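LP04448p (Drosophila melanogaster, PDB 4QMH) drives microtubule polymerization as Mini spindles, a member of the XMAP215 family, with an array of TOG domains, here the fourth, that probably bind tubulin. Local coordinates at residues N98-F103 with K132-S137; A141-L144 with A150-T153; F113-A118 with K152-A157; E174-M179 with L203-H208. All blocks are in the same frame, centred on the assembly; numbering follows the deposited sequence.

Contact 1: N98-F103 with K132-S137. With SO4 (sulfate ion), chain B.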
loop_
_atom_site.group_PDB
_atom_site.type_symbol
_atom_site.label_atom_id
_atom_site.label_comp_id
_atom_site.label_asym_id
_atom_site.label_seq_id
_atom_site.Cartn_x
_atom_site.Cartn_y
_atom_site.Cartn_z
ATOM N N ASN A 98 -3.274 3.926 -8.717
ATOM C CA ASN A 98 -2.014 4.411 -9.273
ATOM C C ASN A 98 -0.863 4.419 -8.270
ATOM O O ASN A 98 0.259 4.036 -8.599
ATOM C CB ASN A 98 -2.184 5.811 -9.880
ATOM C CG ASN A 98 -2.758 5.777 -11.290
ATOM O OD1 ASN A 98 -2.128 5.268 -12.223
ATOM N ND2 ASN A 98 -3.945 6.335 -11.452
ATOM N N LEU A 99 -1.142 4.845 -7.042
ATOM C CA LEU A 99 -0.074 5.186 -6.106
ATOM C C LEU A 99 0.273 4.085 -5.118
ATOM O O LEU A 99 1.420 3.967 -4.710
ATOM C CB LEU A 99 -0.426 6.447 -5.323
ATOM C CG LEU A 99 -0.715 7.648 -6.220
ATOM C CD1 LEU A 99 -1.162 8.831 -5.367
ATOM C CD2 LEU A 99 0.510 7.998 -7.055
ATOM N N PHE A 100 -0.720 3.298 -4.720
ATOM C CA PHE A 100 -0.499 2.257 -3.717
ATOM C C PHE A 100 0.574 1.225 -4.122
ATOM O O PHE A 100 1.404 0.859 -3.298
ATOM C CB PHE A 100 -1.844 1.591 -3.369
ATOM C CG PHE A 100 -1.784 0.581 -2.250
ATOM C CD1 PHE A 100 -1.167 0.875 -1.042
ATOM C CD2 PHE A 100 -2.427 -0.647 -2.385
ATOM C CE1 PHE A 100 -1.158 -0.046 -0.001
ATOM C CE2 PHE A 100 -2.409 -1.575 -1.351
ATOM C CZ PHE A 100 -1.777 -1.268 -0.156
ATOM N N PRO A 101 0.566 0.751 -5.382
ATOM C CA PRO A 101 1.649 -0.173 -5.752
ATOM C C PRO A 101 3.035 0.424 -5.512
ATOM O O PRO A 101 3.952 -0.299 -5.089
ATOM C CB PRO A 101 1.413 -0.402 -7.242
ATOM C CG PRO A 101 -0.104 -0.284 -7.377
ATOM C CD PRO A 101 -0.454 0.861 -6.444
ATOM N N GLY A 102 3.175 1.727 -5.753
ATOM C CA GLY A 102 4.448 2.400 -5.536
ATOM C C GLY A 102 4.794 2.519 -4.059
ATOM O O GLY A 102 5.944 2.362 -3.668
ATOM N N PHE A 103 3.796 2.814 -3.229
ATOM C CA PHE A 103 3.991 2.821 -1.785
ATOM C C PHE A 103 4.447 1.448 -1.308
ATOM O O PHE A 103 5.362 1.327 -0.491
ATOM C CB PHE A 103 2.689 3.154 -1.044
ATOM C CG PHE A 103 2.109 4.498 -1.360
ATOM C CD1 PHE A 103 2.862 5.504 -1.946
ATOM C CD2 PHE A 103 0.781 4.746 -1.056
ATOM C CE1 PHE A 103 2.293 6.737 -2.223
ATOM C CE2 PHE A 103 0.199 5.984 -1.323
ATOM C CZ PHE A 103 0.962 6.982 -1.915
ATOM N N LYS A 132 -10.474 0.389 2.108
ATOM C CA LYS A 132 -11.149 -0.534 1.206
ATOM C C LYS A 132 -10.443 -0.640 -0.136
ATOM O O LYS A 132 -10.311 -1.730 -0.689
ATOM C CB LYS A 132 -12.599 -0.085 1.003
ATOM C CG LYS A 132 -13.423 -0.979 0.098
ATOM C CD LYS A 132 -14.902 -0.620 0.216
ATOM C CE LYS A 132 -15.748 -1.340 -0.827
ATOM N NZ LYS A 132 -15.543 -0.779 -2.191
ATOM N N GLU A 133 -9.988 0.496 -0.664
ATOM C CA GLU A 133 -9.350 0.504 -1.977
ATOM C C GLU A 133 -8.009 -0.207 -2.026
ATOM O O GLU A 133 -7.526 -0.508 -3.125
ATOM C CB GLU A 133 -9.196 1.929 -2.521
ATOM C CG GLU A 133 -10.485 2.521 -3.053
ATOM C CD GLU A 133 -11.429 2.887 -1.936
ATOM O OE1 GLU A 133 -10.955 3.076 -0.794
ATOM O OE2 GLU A 133 -12.638 2.997 -2.193
ATOM N N PHE A 134 -7.402 -0.485 -0.871
ATOM C CA PHE A 134 -6.118 -1.210 -0.843
ATOM C C PHE A 134 -6.308 -2.696 -1.130
ATOM O O PHE A 134 -5.370 -3.393 -1.532
ATOM C CB PHE A 134 -5.436 -1.092 0.525
ATOM C CG PHE A 134 -4.987 0.301 0.880
ATOM C CD1 PHE A 134 -4.545 1.179 -0.092
ATOM C CD2 PHE A 134 -4.994 0.718 2.201
ATOM C CE1 PHE A 134 -4.130 2.458 0.254
ATOM C CE2 PHE A 134 -4.575 1.995 2.556
ATOM C CZ PHE A 134 -4.148 2.863 1.582
ATOM N N PHE A 135 -7.515 -3.191 -0.869
ATOM C CA PHE A 135 -7.804 -4.624 -0.931
ATOM C C PHE A 135 -8.540 -4.982 -2.217
ATOM O O PHE A 135 -9.634 -5.545 -2.201
ATOM C CB PHE A 135 -8.567 -5.051 0.329
ATOM C CG PHE A 135 -7.755 -4.892 1.578
ATOM C CD1 PHE A 135 -6.832 -5.861 1.941
ATOM C CD2 PHE A 135 -7.871 -3.757 2.364
ATOM C CE1 PHE A 135 -6.054 -5.713 3.094
ATOM C CE2 PHE A 135 -7.086 -3.593 3.503
ATOM C CZ PHE A 135 -6.176 -4.583 3.869
ATOM N N GLU A 136 -7.893 -4.644 -3.327
ATOM C CA GLU A 136 -8.426 -4.835 -4.661
ATOM C C GLU A 136 -7.291 -5.153 -5.619
ATOM O O GLU A 136 -6.155 -4.711 -5.426
ATOM C CB GLU A 136 -9.143 -3.570 -5.145
ATOM C CG GLU A 136 -10.331 -3.174 -4.274
ATOM C CD GLU A 136 -11.378 -2.368 -5.036
ATOM O OE1 GLU A 136 -11.226 -2.209 -6.259
ATOM O OE2 GLU A 136 -12.352 -1.903 -4.412
ATOM N N SER A 137 -7.618 -5.932 -6.644
ATOM C CA SER A 137 -6.747 -6.152 -7.791
ATOM C C SER A 137 -5.423 -6.825 -7.470
ATOM O O SER A 137 -4.486 -6.755 -8.260
ATOM C CB SER A 137 -6.514 -4.830 -8.524
ATOM O OG SER A 137 -7.752 -4.290 -8.950
HETATM S S SO4 B . -12.540 1.947 5.627
HETATM O O1 SO4 B . -13.273 3.216 5.618
HETATM O O2 SO4 B . -11.191 2.160 6.135
HETATM O O3 SO4 B . -13.220 0.995 6.512
HETATM O O4 SO4 B . -12.498 1.413 4.265
#

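Contact 2: A141-L144 with A150-T153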
loop_
_atom_site.group_PDB
_atom_site.type_symbol
_atom_site.label_atom_id
_atom_site.label_comp_id
_atom_site.label_asym_id
_atom_site.label_seq_id
_atom_site.Cartn_x
_atom_site.Cartn_y
_atom_site.Cartn_z
ATOM N N ALA A 141 -1.065 -8.927 -2.733
ATOM C CA ALA A 141 -0.527 -10.236 -3.103
ATOM C C ALA A 141 0.629 -10.132 -4.101
ATOM O O ALA A 141 1.605 -10.868 -4.005
ATOM C CB ALA A 141 -1.624 -11.123 -3.655
ATOM N N ASP A 142 0.520 -9.217 -5.056
ATOM C CA ASP A 142 1.577 -9.061 -6.047
ATOM C C ASP A 142 2.859 -8.553 -5.389
ATOM O O ASP A 142 3.965 -8.936 -5.791
ATOM C CB ASP A 142 1.145 -8.118 -7.172
ATOM C CG ASP A 142 0.277 -8.803 -8.212
ATOM O OD1 ASP A 142 0.268 -10.049 -8.264
ATOM O OD2 ASP A 142 -0.378 -8.082 -8.997
ATOM N N ALA A 143 2.722 -7.688 -4.385
ATOM C CA ALA A 143 3.906 -7.209 -3.666
ATOM C C ALA A 143 4.525 -8.328 -2.832
ATOM O O ALA A 143 5.739 -8.447 -2.736
ATOM C CB ALA A 143 3.558 -6.005 -2.787
ATOM N N LEU A 144 3.682 -9.158 -2.223
ATOM C CA LEU A 144 4.180 -10.251 -1.391
ATOM C C LEU A 144 4.900 -11.290 -2.250
ATOM O O LEU A 144 5.947 -11.823 -1.866
ATOM C CB LEU A 144 3.024 -10.904 -0.625
ATOM C CG LEU A 144 2.405 -10.069 0.503
ATOM C CD1 LEU A 144 1.066 -10.699 0.938
ATOM C CD2 LEU A 144 3.356 -9.935 1.701
ATOM N N ALA A 150 12.643 -7.337 3.288
ATOM C CA ALA A 150 12.195 -6.121 3.965
ATOM C C ALA A 150 10.724 -5.844 3.668
ATOM O O ALA A 150 9.947 -5.530 4.568
ATOM C CB ALA A 150 13.052 -4.924 3.563
ATOM N N LEU A 151 10.339 -5.967 2.401
ATOM C CA LEU A 151 8.950 -5.715 2.025
ATOM C C LEU A 151 8.016 -6.704 2.712
ATOM O O LEU A 151 6.994 -6.307 3.292
ATOM C CB LEU A 151 8.779 -5.755 0.502
ATOM C CG LEU A 151 7.364 -5.505 -0.025
ATOM C CD1 LEU A 151 7.401 -4.962 -1.467
ATOM C CD2 LEU A 151 6.533 -6.795 0.055
ATOM N N LYS A 152 8.362 -7.985 2.678
ATOM C CA LYS A 152 7.519 -8.984 3.321
ATOM C C LYS A 152 7.396 -8.712 4.821
ATOM O O LYS A 152 6.314 -8.832 5.390
ATOM C CB LYS A 152 8.016 -10.411 3.032
ATOM C CG LYS A 152 7.899 -10.788 1.551
ATOM C CD LYS A 152 8.425 -12.184 1.236
ATOM C CE LYS A 152 9.794 -12.442 1.824
ATOM N NZ LYS A 152 10.267 -13.810 1.445
ATOM N N THR A 153 8.501 -8.343 5.459
ATOM C CA THR A 153 8.471 -8.004 6.879
ATOM C C THR A 153 7.500 -6.862 7.165
ATOM O O THR A 153 6.626 -6.980 8.025
ATOM C CB THR A 153 9.869 -7.638 7.391
ATOM O OG1 THR A 153 10.749 -8.746 7.169
ATOM C CG2 THR A 153 9.821 -7.312 8.894
#

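Contact 3: F113-A118 with K152-A157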
loop_
_atom_site.group_PDB
_atom_site.type_symbol
_atom_site.label_atom_id
_atom_site.label_comp_id
_atom_site.label_asym_id
_atom_site.label_seq_id
_atom_site.Cartn_x
_atom_site.Cartn_y
_atom_site.Cartn_z
ATOM N N PHE A 113 13.979 4.866 7.067
ATOM C CA PHE A 113 13.219 6.102 6.952
ATOM C C PHE A 113 12.378 6.127 5.677
ATOM O O PHE A 113 11.326 6.758 5.647
ATOM C CB PHE A 113 14.126 7.346 7.073
ATOM C CG PHE A 113 14.870 7.702 5.809
ATOM C CD1 PHE A 113 14.343 8.632 4.915
ATOM C CD2 PHE A 113 16.104 7.144 5.533
ATOM C CE1 PHE A 113 15.038 8.979 3.757
ATOM C CE2 PHE A 113 16.799 7.482 4.390
ATOM C CZ PHE A 113 16.266 8.401 3.498
ATOM N N VAL A 114 12.832 5.439 4.630
ATOM C CA VAL A 114 12.056 5.361 3.397
ATOM C C VAL A 114 10.881 4.422 3.621
ATOM O O VAL A 114 9.751 4.716 3.221
ATOM C CB VAL A 114 12.900 4.876 2.193
ATOM C CG1 VAL A 114 12.043 4.794 0.931
ATOM C CG2 VAL A 114 14.088 5.825 1.970
ATOM N N ARG A 115 11.135 3.296 4.276
ATOM C CA ARG A 115 10.026 2.380 4.567
ATOM C C ARG A 115 8.973 3.079 5.435
ATOM O O ARG A 115 7.778 2.851 5.274
ATOM C CB ARG A 115 10.515 1.097 5.239
ATOM C CG ARG A 115 11.503 0.308 4.394
ATOM C CD ARG A 115 11.710 -1.111 4.929
ATOM N NE ARG A 115 12.205 -1.114 6.309
ATOM C CZ ARG A 115 13.495 -1.186 6.641
ATOM N NH1 ARG A 115 14.416 -1.262 5.695
ATOM N NH2 ARG A 115 13.861 -1.186 7.921
ATOM N N ALA A 116 9.422 3.967 6.321
ATOM C CA ALA A 116 8.519 4.678 7.225
ATOM C C ALA A 116 7.681 5.704 6.479
ATOM O O ALA A 116 6.484 5.866 6.747
ATOM C CB ALA A 116 9.315 5.360 8.343
ATOM N N ALA A 117 8.321 6.409 5.553
ATOM C CA ALA A 117 7.617 7.344 4.694
ATOM C C ALA A 117 6.560 6.605 3.886
ATOM O O ALA A 117 5.445 7.100 3.706
ATOM C CB ALA A 117 8.599 8.069 3.771
ATOM N N ALA A 118 6.907 5.411 3.407
ATOM C CA ALA A 118 5.980 4.621 2.612
ATOM C C ALA A 118 4.786 4.190 3.471
ATOM O O ALA A 118 3.636 4.271 3.039
ATOM C CB ALA A 118 6.692 3.412 2.019
ATOM N N LYS A 152 8.362 -7.985 2.678
ATOM C CA LYS A 152 7.519 -8.984 3.321
ATOM C C LYS A 152 7.396 -8.712 4.821
ATOM O O LYS A 152 6.314 -8.832 5.390
ATOM C CB LYS A 152 8.016 -10.411 3.032
ATOM C CG LYS A 152 7.899 -10.788 1.551
ATOM C CD LYS A 152 8.425 -12.184 1.236
ATOM C CE LYS A 152 9.794 -12.442 1.824
ATOM N NZ LYS A 152 10.267 -13.810 1.445
ATOM N N THR A 153 8.501 -8.343 5.459
ATOM C CA THR A 153 8.471 -8.004 6.879
ATOM C C THR A 153 7.500 -6.862 7.165
ATOM O O THR A 153 6.626 -6.980 8.025
ATOM C CB THR A 153 9.869 -7.638 7.391
ATOM O OG1 THR A 153 10.749 -8.746 7.169
ATOM C CG2 THR A 153 9.821 -7.312 8.894
ATOM N N GLU A 154 7.635 -5.759 6.430
ATOM C CA GLU A 154 6.782 -4.591 6.666
ATOM C C GLU A 154 5.332 -4.889 6.332
ATOM O O GLU A 154 4.427 -4.472 7.051
ATOM C CB GLU A 154 7.230 -3.387 5.835
ATOM C CG GLU A 154 8.606 -2.869 6.136
ATOM C CD GLU A 154 8.730 -2.205 7.492
ATOM O OE1 GLU A 154 7.706 -1.798 8.077
ATOM O OE2 GLU A 154 9.873 -2.089 7.971
ATOM N N LEU A 155 5.115 -5.605 5.234
ATOM C CA LEU A 155 3.754 -5.790 4.735
ATOM C C LEU A 155 2.946 -6.757 5.596
ATOM O O LEU A 155 1.775 -6.506 5.890
ATOM C CB LEU A 155 3.773 -6.211 3.261
ATOM C CG LEU A 155 2.438 -6.176 2.527
ATOM C CD1 LEU A 155 1.632 -4.909 2.859
ATOM C CD2 LEU A 155 2.677 -6.302 1.029
ATOM N N TRP A 156 3.559 -7.854 6.034
ATOM C CA TRP A 156 2.874 -8.718 6.986
ATOM C C TRP A 156 2.591 -8.010 8.321
ATOM O O TRP A 156 1.564 -8.252 8.947
ATOM C CB TRP A 156 3.637 -10.029 7.220
ATOM C CG TRP A 156 3.501 -11.011 6.086
ATOM C CD1 TRP A 156 4.517 -11.549 5.344
ATOM C CD2 TRP A 156 2.283 -11.568 5.560
ATOM N NE1 TRP A 156 4.009 -12.408 4.404
ATOM C CE2 TRP A 156 2.643 -12.433 4.506
ATOM C CE3 TRP A 156 0.928 -11.417 5.877
ATOM C CZ2 TRP A 156 1.697 -13.149 3.763
ATOM C CZ3 TRP A 156 -0.008 -12.124 5.139
ATOM C CH2 TRP A 156 0.380 -12.983 4.092
ATOM N N ALA A 157 3.492 -7.136 8.763
ATOM C CA ALA A 157 3.258 -6.412 10.012
ATOM C C ALA A 157 2.050 -5.512 9.839
ATOM O O ALA A 157 1.219 -5.386 10.732
ATOM C CB ALA A 157 4.471 -5.577 10.382
HETATM O O HOH W 1 11.422 -0.666 9.447
#

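Contact 4: E174-M179 with L203-H208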
loop_
_atom_site.group_PDB
_atom_site.type_symbol
_atom_site.label_atom_id
_atom_site.label_comp_id
_atom_site.label_asym_id
_atom_site.label_seq_id
_atom_site.Cartn_x
_atom_site.Cartn_y
_atom_site.Cartn_z
ATOM N N GLU A 174 -12.229 -11.889 -1.529
ATOM C CA GLU A 174 -11.487 -12.510 -2.608
ATOM C C GLU A 174 -10.047 -12.012 -2.617
ATOM O O GLU A 174 -9.126 -12.776 -2.909
ATOM C CB GLU A 174 -12.146 -12.210 -3.956
ATOM C CG GLU A 174 -11.431 -12.845 -5.142
ATOM C CD GLU A 174 -11.248 -14.350 -5.017
ATOM O OE1 GLU A 174 -12.030 -15.022 -4.307
ATOM O OE2 GLU A 174 -10.304 -14.875 -5.643
ATOM N N ASP A 175 -9.854 -10.725 -2.336
ATOM C CA ASP A 175 -8.494 -10.201 -2.293
ATOM C C ASP A 175 -7.709 -10.797 -1.126
ATOM O O ASP A 175 -6.519 -11.105 -1.274
ATOM C CB ASP A 175 -8.478 -8.675 -2.230
ATOM C CG ASP A 175 -7.174 -8.097 -2.749
ATOM O OD1 ASP A 175 -6.933 -8.229 -3.968
ATOM O OD2 ASP A 175 -6.410 -7.514 -1.953
ATOM N N ILE A 176 -8.352 -10.956 0.031
ATOM C CA ILE A 176 -7.696 -11.676 1.137
ATOM C C ILE A 176 -7.340 -13.118 0.727
ATOM O O ILE A 176 -6.243 -13.604 1.009
ATOM C CB ILE A 176 -8.541 -11.650 2.426
ATOM C CG1 ILE A 176 -8.840 -10.209 2.853
ATOM C CG2 ILE A 176 -7.841 -12.414 3.550
ATOM C CD1 ILE A 176 -7.609 -9.354 3.045
ATOM N N HIS A 177 -8.251 -13.805 0.039
ATOM C CA HIS A 177 -7.932 -15.135 -0.479
ATOM C C HIS A 177 -6.627 -15.147 -1.287
ATOM O O HIS A 177 -5.855 -16.099 -1.218
ATOM C CB HIS A 177 -9.063 -15.681 -1.355
ATOM C CG HIS A 177 -10.112 -16.443 -0.605
ATOM N ND1 HIS A 177 -9.937 -17.750 -0.199
ATOM C CD2 HIS A 177 -11.360 -16.090 -0.215
ATOM C CE1 HIS A 177 -11.029 -18.163 0.419
ATOM N NE2 HIS A 177 -11.907 -17.176 0.425
ATOM N N SER A 178 -6.386 -14.093 -2.065
ATOM C CA SER A 178 -5.197 -14.042 -2.905
ATOM C C SER A 178 -3.905 -13.995 -2.084
ATOM O O SER A 178 -2.834 -14.306 -2.602
ATOM C CB SER A 178 -5.257 -12.858 -3.879
ATOM O OG SER A 178 -5.037 -11.628 -3.208
ATOM N N MET A 179 -4.018 -13.625 -0.811
ATOM C CA MET A 179 -2.852 -13.538 0.069
ATOM C C MET A 179 -2.522 -14.887 0.690
ATOM O O MET A 179 -1.421 -15.102 1.189
ATOM C CB MET A 179 -3.098 -12.529 1.182
ATOM C CG MET A 179 -3.458 -11.145 0.674
ATOM S SD MET A 179 -3.892 -10.082 2.053
ATOM C CE MET A 179 -4.541 -8.707 1.101
ATOM N N LEU A 203 -4.193 -14.458 12.365
ATOM C CA LEU A 203 -5.467 -14.124 12.996
ATOM C C LEU A 203 -6.233 -13.089 12.184
ATOM O O LEU A 203 -7.436 -13.232 11.950
ATOM C CB LEU A 203 -5.261 -13.630 14.433
ATOM C CG LEU A 203 -6.543 -13.201 15.149
ATOM C CD1 LEU A 203 -7.509 -14.379 15.264
ATOM C CD2 LEU A 203 -6.211 -12.626 16.525
ATOM N N GLY A 204 -5.541 -12.042 11.754
ATOM C CA GLY A 204 -6.160 -11.022 10.930
ATOM C C GLY A 204 -6.790 -11.560 9.658
ATOM O O GLY A 204 -7.893 -11.169 9.305
ATOM N N ILE A 205 -6.070 -12.423 8.940
ATOM C CA ILE A 205 -6.611 -13.073 7.749
ATOM C C ILE A 205 -7.839 -13.898 8.112
ATOM O O ILE A 205 -8.877 -13.820 7.452
ATOM C CB ILE A 205 -5.554 -13.995 7.078
ATOM C CG1 ILE A 205 -4.307 -13.187 6.671
ATOM C CG2 ILE A 205 -6.161 -14.758 5.898
ATOM C CD1 ILE A 205 -4.469 -12.375 5.413
ATOM N N MET A 206 -7.736 -14.681 9.179
ATOM C CA MET A 206 -8.851 -15.540 9.571
ATOM C C MET A 206 -10.092 -14.763 10.005
ATOM O O MET A 206 -11.208 -15.245 9.842
ATOM C CB MET A 206 -8.421 -16.485 10.687
ATOM C CG MET A 206 -9.391 -17.637 10.899
ATOM S SD MET A 206 -8.827 -18.753 12.180
ATOM C CE MET A 206 -7.482 -19.566 11.323
ATOM N N ILE A 207 -9.901 -13.577 10.576
ATOM C CA ILE A 207 -11.038 -12.751 10.968
ATOM C C ILE A 207 -11.923 -12.458 9.755
ATOM O O ILE A 207 -13.149 -12.359 9.877
ATOM C CB ILE A 207 -10.579 -11.447 11.651
ATOM C CG1 ILE A 207 -10.201 -11.733 13.102
ATOM C CG2 ILE A 207 -11.653 -10.362 11.557
ATOM C CD1 ILE A 207 -9.474 -10.591 13.775
ATOM N N HIS A 208 -11.309 -12.366 8.581
ATOM C CA HIS A 208 -12.050 -12.093 7.351
ATOM C C HIS A 208 -12.479 -13.327 6.558
ATOM O O HIS A 208 -13.525 -13.313 5.914
ATOM C CB HIS A 208 -11.262 -11.116 6.469
ATOM C CG HIS A 208 -11.131 -9.759 7.079
ATOM N ND1 HIS A 208 -12.047 -8.754 6.853
ATOM C CD2 HIS A 208 -10.231 -9.258 7.958
ATOM C CE1 HIS A 208 -11.705 -7.686 7.549
ATOM N NE2 HIS A 208 -10.600 -7.962 8.222
#

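Contact 1: N98-F103 with K132-S137
Phe100 and Phe134 form a buried aromatic stack between helix 96-106 and the connection that follows helix 112-129. The rings lie face to face but offset, with centroids 4.2 Å apart and planes tilted by 28°. Phe134 presents its CD1 corner, which stands 3.3 Å above the plane of the Phe100 ring and right over its centre. In return, Phe100 CE1 lies over the Phe134 ring toward the rim, so each ring covers only part of the other. Phe100 gets there because its CG swings anti to the backbone N (chi1 -175°), which carries the ring toward Phe134. Phe100 CE2 also comes within 3.5 Å of Phe134 O. In this all-helical TOG domain, built as an array of HEAT-type helices, a short 3-10 segment including Glu133 leads from helix 112-129 toward helix 139-145. Met139 and Ile140 pack on Phe100, and Ile122 packs on Phe134. An alanine at Phe100 would remove the ring, and the Phe134 face that lay against it would probably lose its stacking partner and be freer to turn. At the start of the 3-10 segment, Lys132 N makes a weak 3.1 Å hydrogen bond to O4 of a sulfate, probably from the crystallisation liquor, which Tyr131 N and Ser170 OG also hold.

Contact 2: A141-L144 with A150-T153
The flat group between Ala143 and Leu151 is the peptide joining Ala143 to Leu144, and a leucine methyl sits on one side of it. Leu151 CD2 stands above that peptide plane at its oxygen end, 3.3 Å from Ala143 O. The other branch, CD1, lies alongside the alanine methyl, 4.2 Å from Ala143 CB. Both methyls reach across because Leu151 CG is anti to the backbone N (chi1 180°), which extends the side chain toward helix 139-145. At the next residue, the aliphatic part of Lys152 passes the carbonyl of Leu144, with Lys152 CD 4.0 Å from Leu144 O. Its chain then bends at chi3 and carries NZ off to a salt bridge with Asp189. With an alanine in place of Leu151, both branches would be lost, and the Ala143 methyl and peptide face would probably border a gap between the two helices. The helices are consecutive, 139-145 and 149-162, joined by a short connection within what is probably a HEAT-type array. Methyl and methylene groups do the touching, so the contact is van der Waals packing of carbon on carbon and on carbonyl oxygen, while the lysine's charge is met by Asp189.

Contact 3: F113-A118 with K152-A157
Arg115 reaches Glu154 from a segment, 113-118, that starts at the beginning of helix 112-129. Phe113 comes first, its ring covered on one face by CG2 of the next residue, Val114. That valine in turn packs on Gln75 and Leu78 of helix 71-88, so the opening of the segment faces a neighbouring helix rather than 152-157. Then comes Arg115, whose chain bends at chi3 (-59°) and brings NE round to the glutamate. NE donates to Glu154 OE2 at 3.0 Å in a salt bridge that is not straight, the N-H...O angle being 143°. The nitrogen approaches OE2 from above the carboxylate plane, 37° out of it. Next to the charged groups, Arg115 CD lies 3.8 Å from Glu154 CG. A water completes the link: lying at the guanidinium edge and in its plane, it accepts from Arg115 NH2 at 2.9 Å and donates to Glu154 OE2 at 2.6 Å. OE2 therefore takes two donors, while NH1 holds Asp109 O in the loop between helices 96-106 and 112-129. In TOG domains the loops joining paired HEAT helices form the tubulin-binding edge, and this arginine, at the surface and tied to a loop between consecutive helices, may lie near that edge. Further along, Ala118 packs on Leu107, at the start of the same loop, and Glu154 also touches Leu107.

Contact 4: E174-M179 with L203-H208
Ile176 and Ile205 adopt the same first torsion, with CG1 beside the backbone N and CG2 anti to it (chi1 -57° and -59°), and this sets their CG2 methyls against each other. Ile176 CG2 and Ile205 CG2 are 3.7 Å apart, and the two side chains slide past one another in opposite directions. The second arm of Ile205 ends in CD1, which lies 3.9 Å from Ile176 CG2 as well. That same methyl meets Met179, whose extended chain carries SD to 4.1 Å from Ile205 CD1. On the other flank, His208 contributes its CB, which lies 4.4 Å from Ile176 CG1. Its NE2 is hydrogen-bonded to Leu163 O, which would limit the ring's rotation, and Gly204 O lies in the ring plane at its edge. The contact is otherwise greasy and buried, with Phe135 and Val171 packing on Ile176 and Met214 on Ile205. The short helix segments run roughly antiparallel, at 143° between their directions, with axes 10.2 Å apart. This apolar packing joins two consecutive helices, 173-186 and 192-209, consistent with the HEAT-type solenoid of a TOG domain.

Contacts 2 and 3 lie closest, with centres about 9 Å apart, and both use helix 149-162, their segments overlapping at Lys152 and Thr153: one face of that helix meets helix 139-145, another meets helix 112-129. Leu155 and Trp156 join them, packing on Leu144. Contact 1 is about 15 Å from contact 3, and Phe103 O touches Ala118 CB at 3.5 Å. Toward the C-terminal helices, Phe135 CD1 approaches Ile176 CD1 at 3.7 Å, tying contact 1 to contact 4 across about 16 Å between centres. Contacts 3 and 4 are the most distant pair, about 19 Å apart. The sulfate sits by contact 1; the probable tubulin-facing loop is beside contact 3.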